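Local coordinates for SH3 domain-containing protein (PDB 4NQI) that remodels membranes to control osmoregulation, phagocytosis and cytokinesis, probably binding phosphatidylinositol lipids, and is represented here by its N-terminal inverse BAR (I-BAR) domain, at residues 24-29 with 182-187; 37-42 with 101-106. All coordinates share one frame; numbering follows the deposited sequence.

In the fold
From the N terminus, helix 15-64 supplies the first segment of both contacts, 24-29 and then 37-42. The chain turns back into helix 72-140, where 101-106 meets 37-42 and closes the loop of contact 2. It then runs on into helix 152-224, where 182-187 meets 24-29 and closes the longer loop of contact 1. Contact 2 is therefore nested inside contact 1. Together they tie helix 15-64 to both other long helices of the bundle. Their centres are about 19 Å apart and they do not touch each other. Contact 2 is buried, its centre about 7 Å from the centre of the chain, contact 1 is partly buried, and both reach the second subunit.

Contact 1 of 2, residues 24-29 with 182-187; sequences INNLKV and LMERRK
Glu184 lies against Leu27 and ends on the amide of Asn26. Its CB is 4.1 Å from Leu27 CD1. Its CG is likewise 4.1 Å from Leu27 CD2. CG stands anti to the backbone N (chi1 -168°). The chain is extended from there to the carboxylate. At the tip, Glu184 OE2 accepts a hydrogen bond from Asn26 ND2 at 2.8 Å. The oxygen lies in the amide plane of Asn26. The donor meets OE2 on its syn side, but 33° out of the carboxylate plane. The two flat groups are turned almost perpendicular to each other. Asn26 ND2 also bonds to Asn70 OD1 of the second subunit, so two oxygens grip this nitrogen.

Leu27 has further neighbours. Its CD2 is 3.8 Å from Lys187 CD, and the two side chains pass alongside, pointing opposite ways. The ammonium of Lys187 is held by a salt bridge to Asp114, and Lys187 also makes a cation-pi contact with Phe35. Selenomethionine Met183 brings its CE to 4.5 Å from Leu27 CD1, a looser apolar touch. Ile118 of helix 72-140 packs on both Leu27 and Met183. The two segments run in roughly the same direction, at 41°. Such apolar packing with a polar flank at the second subunit is consistent with the three long helices that each subunit brings to an I-BAR dimer.

Contact 2 of 2, residues 37-42 with 101-106; sequences EVIKAA and NEFITP
Ala42 and Val38 meet the rim of the Phe103 ring, and Ile39 and Ala42 both pack on Ile104. This is helix-to-helix packing in the elongated bundle of the I-BAR domain. The segments run in broadly opposite senses, with 133° between their directions. No hydrogen bond crosses between them.

Phe103 sets its CG anti to the backbone N (chi1 173°), and the ring turns an edge to helix 15-64. Ala42 CB sits in the ring plane, at the edge, 3.9 Å from Phe103 CE2. Val38 CG1 is also at the edge, 4.0 Å from Phe103 CZ, and the two side chains stand roughly perpendicular. Ile39 CD1 comes to the ring obliquely, near CZ. Phe191 and Phe195 of helix 152-224 also meet this ring, Phe195 edge-to-face. The ring thus joins all three long helices.

Ile39 bends at its second torsion (chi2 -76°). CD1 reaches the backbone of the other helix, 3.7 Å from Ile104 O. Its other branch, CG2, is 3.9 Å from Ile104 CG2. The two isoleucines run antiparallel alongside one another.

The helix carrying Phe103 is irregular here. It has a wider pi-type turn at 101-104 and a kink at Pro106, whose N has no hydrogen to give to the turn before. Leu59 of the second subunit also packs on Ala42.

Ile104 CG1 is 4.0 Å from Ala42 CB. Beyond it the chain is extended, and Ile104 CD1 ends 3.6 Å from Ala42 O.

Contact 1 of 2, residues 24-29 with 182-187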
loop_
_atom_site.group_PDB
_atom_site.type_symbol
_atom_site.label_atom_id
_atom_site.label_comp_id
_atom_site.label_asym_id
_atom_site.label_seq_id
_atom_site.Cartn_x
_atom_site.Cartn_y
_atom_site.Cartn_z
ATOM N N ILE B 24 -20.618 1.798 -32.190
ATOM C CA ILE B 24 -21.895 1.500 -31.547
ATOM C C ILE B 24 -21.888 0.087 -30.956
ATOM O O ILE B 24 -22.306 -0.114 -29.813
ATOM C CB ILE B 24 -23.079 1.669 -32.530
ATOM C CG1 ILE B 24 -23.339 3.154 -32.804
ATOM C CG2 ILE B 24 -24.342 1.026 -31.978
ATOM C CD1 ILE B 24 -24.319 3.410 -33.940
ATOM N N ASN B 25 -21.408 -0.883 -31.732
ATOM C CA ASN B 25 -21.297 -2.258 -31.251
ATOM C C ASN B 25 -20.394 -2.360 -30.023
ATOM O O ASN B 25 -20.710 -3.073 -29.071
ATOM C CB ASN B 25 -20.800 -3.192 -32.361
ATOM C CG ASN B 25 -20.869 -4.660 -31.966
ATOM O OD1 ASN B 25 -21.953 -5.242 -31.885
ATOM N ND2 ASN B 25 -19.710 -5.267 -31.722
ATOM N N ASN B 26 -19.280 -1.633 -30.045
ATOM C CA ASN B 26 -18.330 -1.644 -28.936
ATOM C C ASN B 26 -18.944 -1.157 -27.620
ATOM O O ASN B 26 -18.729 -1.758 -26.568
ATOM C CB ASN B 26 -17.098 -0.800 -29.280
ATOM C CG ASN B 26 -15.913 -1.100 -28.380
ATOM O OD1 ASN B 26 -15.646 -2.257 -28.057
ATOM N ND2 ASN B 26 -15.200 -0.057 -27.966
ATOM N N LEU B 27 -19.714 -0.074 -27.690
ATOM C CA LEU B 27 -20.295 0.547 -26.498
ATOM C C LEU B 27 -21.508 -0.206 -25.962
ATOM O O LEU B 27 -21.802 -0.159 -24.765
ATOM C CB LEU B 27 -20.671 2.002 -26.789
ATOM C CG LEU B 27 -19.496 2.969 -26.945
ATOM C CD1 LEU B 27 -19.911 4.222 -27.698
ATOM C CD2 LEU B 27 -18.957 3.336 -25.576
ATOM N N LYS B 28 -22.211 -0.898 -26.851
ATOM C CA LYS B 28 -23.414 -1.628 -26.473
ATOM C C LYS B 28 -23.103 -3.076 -26.083
ATOM O O LYS B 28 -23.678 -3.608 -25.130
ATOM C CB LYS B 28 -24.436 -1.586 -27.613
ATOM C CG LYS B 28 -25.716 -2.346 -27.326
ATOM N N VAL B 29 -22.179 -3.700 -26.812
ATOM C CA VAL B 29 -21.875 -5.119 -26.638
ATOM C C VAL B 29 -20.564 -5.379 -25.894
ATOM O O VAL B 29 -20.562 -5.994 -24.829
ATOM C CB VAL B 29 -21.838 -5.857 -28.000
ATOM C CG1 VAL B 29 -21.318 -7.278 -27.832
ATOM C CG2 VAL B 29 -23.216 -5.863 -28.643
ATOM N N LEU B 182 -17.167 10.545 -29.965
ATOM C CA LEU B 182 -17.051 11.428 -28.810
ATOM C C LEU B 182 -17.788 10.873 -27.591
ATOM O O LEU B 182 -17.427 11.176 -26.455
ATOM C CB LEU B 182 -17.544 12.838 -29.148
ATOM C CG LEU B 182 -16.707 13.601 -30.177
ATOM C CD1 LEU B 182 -17.083 15.078 -30.230
ATOM C CD2 LEU B 182 -15.223 13.437 -29.888
HETATM N N MSE B 183 -18.818 10.063 -27.823
HETATM C CA MSE B 183 -19.494 9.368 -26.730
HETATM C C MSE B 183 -18.546 8.371 -26.065
HETATM O O MSE B 183 -18.605 8.157 -24.854
HETATM C CB MSE B 183 -20.741 8.638 -27.237
HETATM C CG MSE B 183 -21.995 9.498 -27.306
HETATM SE SE MSE B 183 -23.529 8.510 -27.992
HETATM C CE MSE B 183 -23.378 6.930 -26.864
ATOM N N GLU B 184 -17.672 7.768 -26.867
ATOM C CA GLU B 184 -16.729 6.768 -26.376
ATOM C C GLU B 184 -15.573 7.419 -25.620
ATOM O O GLU B 184 -15.144 6.912 -24.582
ATOM C CB GLU B 184 -16.193 5.931 -27.540
ATOM C CG GLU B 184 -15.431 4.681 -27.121
ATOM C CD GLU B 184 -15.032 3.824 -28.308
ATOM O OE1 GLU B 184 -14.225 4.293 -29.140
ATOM O OE2 GLU B 184 -15.530 2.682 -28.414
ATOM N N ARG B 185 -15.073 8.537 -26.143
ATOM C CA ARG B 185 -13.983 9.267 -25.493
ATOM C C ARG B 185 -14.436 9.861 -24.162
ATOM O O ARG B 185 -13.658 9.936 -23.210
ATOM C CB ARG B 185 -13.443 10.378 -26.401
ATOM C CG ARG B 185 -12.823 9.889 -27.708
ATOM C CD ARG B 185 -12.155 11.030 -28.479
ATOM N NE ARG B 185 -11.051 11.628 -27.733
ATOM C CZ ARG B 185 -9.803 11.168 -27.752
ATOM N NH1 ARG B 185 -9.498 10.103 -28.481
ATOM N NH2 ARG B 185 -8.858 11.771 -27.042
ATOM N N ARG B 186 -15.695 10.287 -24.099
ATOM C CA ARG B 186 -16.244 10.853 -22.872
ATOM C C ARG B 186 -16.483 9.774 -21.819
ATOM O O ARG B 186 -16.387 10.038 -20.620
ATOM C CB ARG B 186 -17.532 11.633 -23.156
ATOM C CG ARG B 186 -17.300 12.958 -23.875
ATOM N N LYS B 187 -16.790 8.559 -22.270
ATOM C CA LYS B 187 -16.917 7.423 -21.360
ATOM C C LYS B 187 -15.565 7.058 -20.751
ATOM O O LYS B 187 -15.452 6.836 -19.545
ATOM C CB LYS B 187 -17.503 6.197 -22.070
ATOM C CG LYS B 187 -17.570 4.960 -21.169
ATOM C CD LYS B 187 -18.067 3.714 -21.899
ATOM C CE LYS B 187 -18.148 2.525 -20.945
ATOM N NZ LYS B 187 -19.032 2.801 -19.778
#

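Contact 2 of 2, residues 37-42 with 101-106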
loop_
_atom_site.group_PDB
_atom_site.type_symbol
_atom_site.label_atom_id
_atom_site.label_comp_id
_atom_site.label_asym_id
_atom_site.label_seq_id
_atom_site.Cartn_x
_atom_site.Cartn_y
_atom_site.Cartn_z
ATOM N N GLU B 37 -15.975 -5.951 -15.195
ATOM C CA GLU B 37 -14.943 -6.816 -14.629
ATOM C C GLU B 37 -13.936 -5.998 -13.825
ATOM O O GLU B 37 -13.486 -6.428 -12.763
ATOM C CB GLU B 37 -14.222 -7.594 -15.731
ATOM C CG GLU B 37 -15.066 -8.672 -16.387
ATOM C CD GLU B 37 -15.511 -9.744 -15.410
ATOM O OE1 GLU B 37 -14.641 -10.376 -14.777
ATOM O OE2 GLU B 37 -16.735 -9.953 -15.276
ATOM N N VAL B 38 -13.587 -4.819 -14.342
ATOM C CA VAL B 38 -12.693 -3.893 -13.646
ATOM C C VAL B 38 -13.283 -3.476 -12.295
ATOM O O VAL B 38 -12.563 -3.374 -11.298
ATOM C CB VAL B 38 -12.406 -2.640 -14.505
ATOM C CG1 VAL B 38 -11.575 -1.628 -13.731
ATOM C CG2 VAL B 38 -11.702 -3.027 -15.802
ATOM N N ILE B 39 -14.596 -3.249 -12.271
ATOM C CA ILE B 39 -15.306 -2.892 -11.044
ATOM C C ILE B 39 -15.231 -4.022 -10.014
ATOM O O ILE B 39 -14.851 -3.793 -8.862
ATOM C CB ILE B 39 -16.792 -2.559 -11.324
ATOM C CG1 ILE B 39 -16.919 -1.400 -12.320
ATOM C CG2 ILE B 39 -17.523 -2.234 -10.030
ATOM C CD1 ILE B 39 -16.627 -0.030 -11.729
ATOM N N LYS B 40 -15.598 -5.234 -10.432
ATOM C CA LYS B 40 -15.514 -6.418 -9.576
ATOM C C LYS B 40 -14.104 -6.597 -9.035
ATOM O O LYS B 40 -13.906 -6.847 -7.844
ATOM C CB LYS B 40 -15.901 -7.676 -10.356
ATOM C CG LYS B 40 -17.362 -7.765 -10.770
ATOM C CD LYS B 40 -17.593 -9.017 -11.608
ATOM N N ALA B 41 -13.126 -6.478 -9.926
ATOM C CA ALA B 41 -11.723 -6.605 -9.550
ATOM C C ALA B 41 -11.315 -5.519 -8.556
ATOM O O ALA B 41 -10.624 -5.794 -7.572
ATOM C CB ALA B 41 -10.847 -6.559 -10.782
ATOM N N ALA B 42 -11.745 -4.287 -8.813
ATOM C CA ALA B 42 -11.444 -3.168 -7.923
ATOM C C ALA B 42 -12.128 -3.329 -6.567
ATOM O O ALA B 42 -11.571 -2.949 -5.537
ATOM C CB ALA B 42 -11.836 -1.847 -8.567
ATOM N N ASN B 101 -15.878 4.749 -2.924
ATOM C CA ASN B 101 -16.819 5.862 -3.026
ATOM C C ASN B 101 -16.640 6.724 -4.276
ATOM O O ASN B 101 -17.612 7.262 -4.805
ATOM C CB ASN B 101 -16.729 6.750 -1.780
ATOM C CG ASN B 101 -17.117 6.018 -0.508
ATOM O OD1 ASN B 101 -17.996 5.155 -0.515
ATOM N ND2 ASN B 101 -16.462 6.366 0.597
ATOM N N GLU B 102 -15.398 6.858 -4.737
ATOM C CA GLU B 102 -15.077 7.767 -5.838
ATOM C C GLU B 102 -14.925 7.068 -7.190
ATOM O O GLU B 102 -15.003 7.719 -8.234
ATOM C CB GLU B 102 -13.809 8.569 -5.527
ATOM C CG GLU B 102 -13.827 9.297 -4.186
ATOM C CD GLU B 102 -14.602 10.598 -4.235
ATOM O OE1 GLU B 102 -15.125 10.942 -5.317
ATOM O OE2 GLU B 102 -14.685 11.280 -3.192
ATOM N N PHE B 103 -14.701 5.754 -7.178
ATOM C CA PHE B 103 -14.602 4.994 -8.428
ATOM C C PHE B 103 -15.662 3.902 -8.591
ATOM O O PHE B 103 -16.495 3.970 -9.495
ATOM C CB PHE B 103 -13.212 4.373 -8.601
ATOM C CG PHE B 103 -13.116 3.440 -9.777
ATOM C CD1 PHE B 103 -13.261 3.921 -11.070
ATOM C CD2 PHE B 103 -12.893 2.084 -9.593
ATOM C CE1 PHE B 103 -13.181 3.067 -12.159
ATOM C CE2 PHE B 103 -12.808 1.226 -10.677
ATOM C CZ PHE B 103 -12.955 1.720 -11.962
ATOM N N ILE B 104 -15.609 2.896 -7.719
ATOM C CA ILE B 104 -16.444 1.696 -7.837
ATOM C C ILE B 104 -17.941 1.985 -7.981
ATOM O O ILE B 104 -18.554 1.610 -8.982
ATOM C CB ILE B 104 -16.197 0.725 -6.660
ATOM C CG1 ILE B 104 -14.806 0.100 -6.780
ATOM C CG2 ILE B 104 -17.264 -0.360 -6.620
ATOM C CD1 ILE B 104 -14.326 -0.571 -5.511
ATOM N N THR B 105 -18.522 2.651 -6.987
ATOM C CA THR B 105 -19.946 2.990 -7.024
ATOM C C THR B 105 -20.328 3.982 -8.144
ATOM O O THR B 105 -21.311 3.758 -8.852
ATOM C CB THR B 105 -20.468 3.477 -5.645
ATOM O OG1 THR B 105 -20.029 2.579 -4.615
ATOM C CG2 THR B 105 -21.985 3.549 -5.637
ATOM N N PRO B 106 -19.562 5.081 -8.314
ATOM C CA PRO B 106 -19.938 6.008 -9.392
ATOM C C PRO B 106 -19.759 5.450 -10.809
ATOM O O PRO B 106 -20.523 5.839 -11.694
ATOM C CB PRO B 106 -18.995 7.196 -9.181
ATOM C CG PRO B 106 -18.595 7.114 -7.755
ATOM C CD PRO B 106 -18.508 5.654 -7.457
#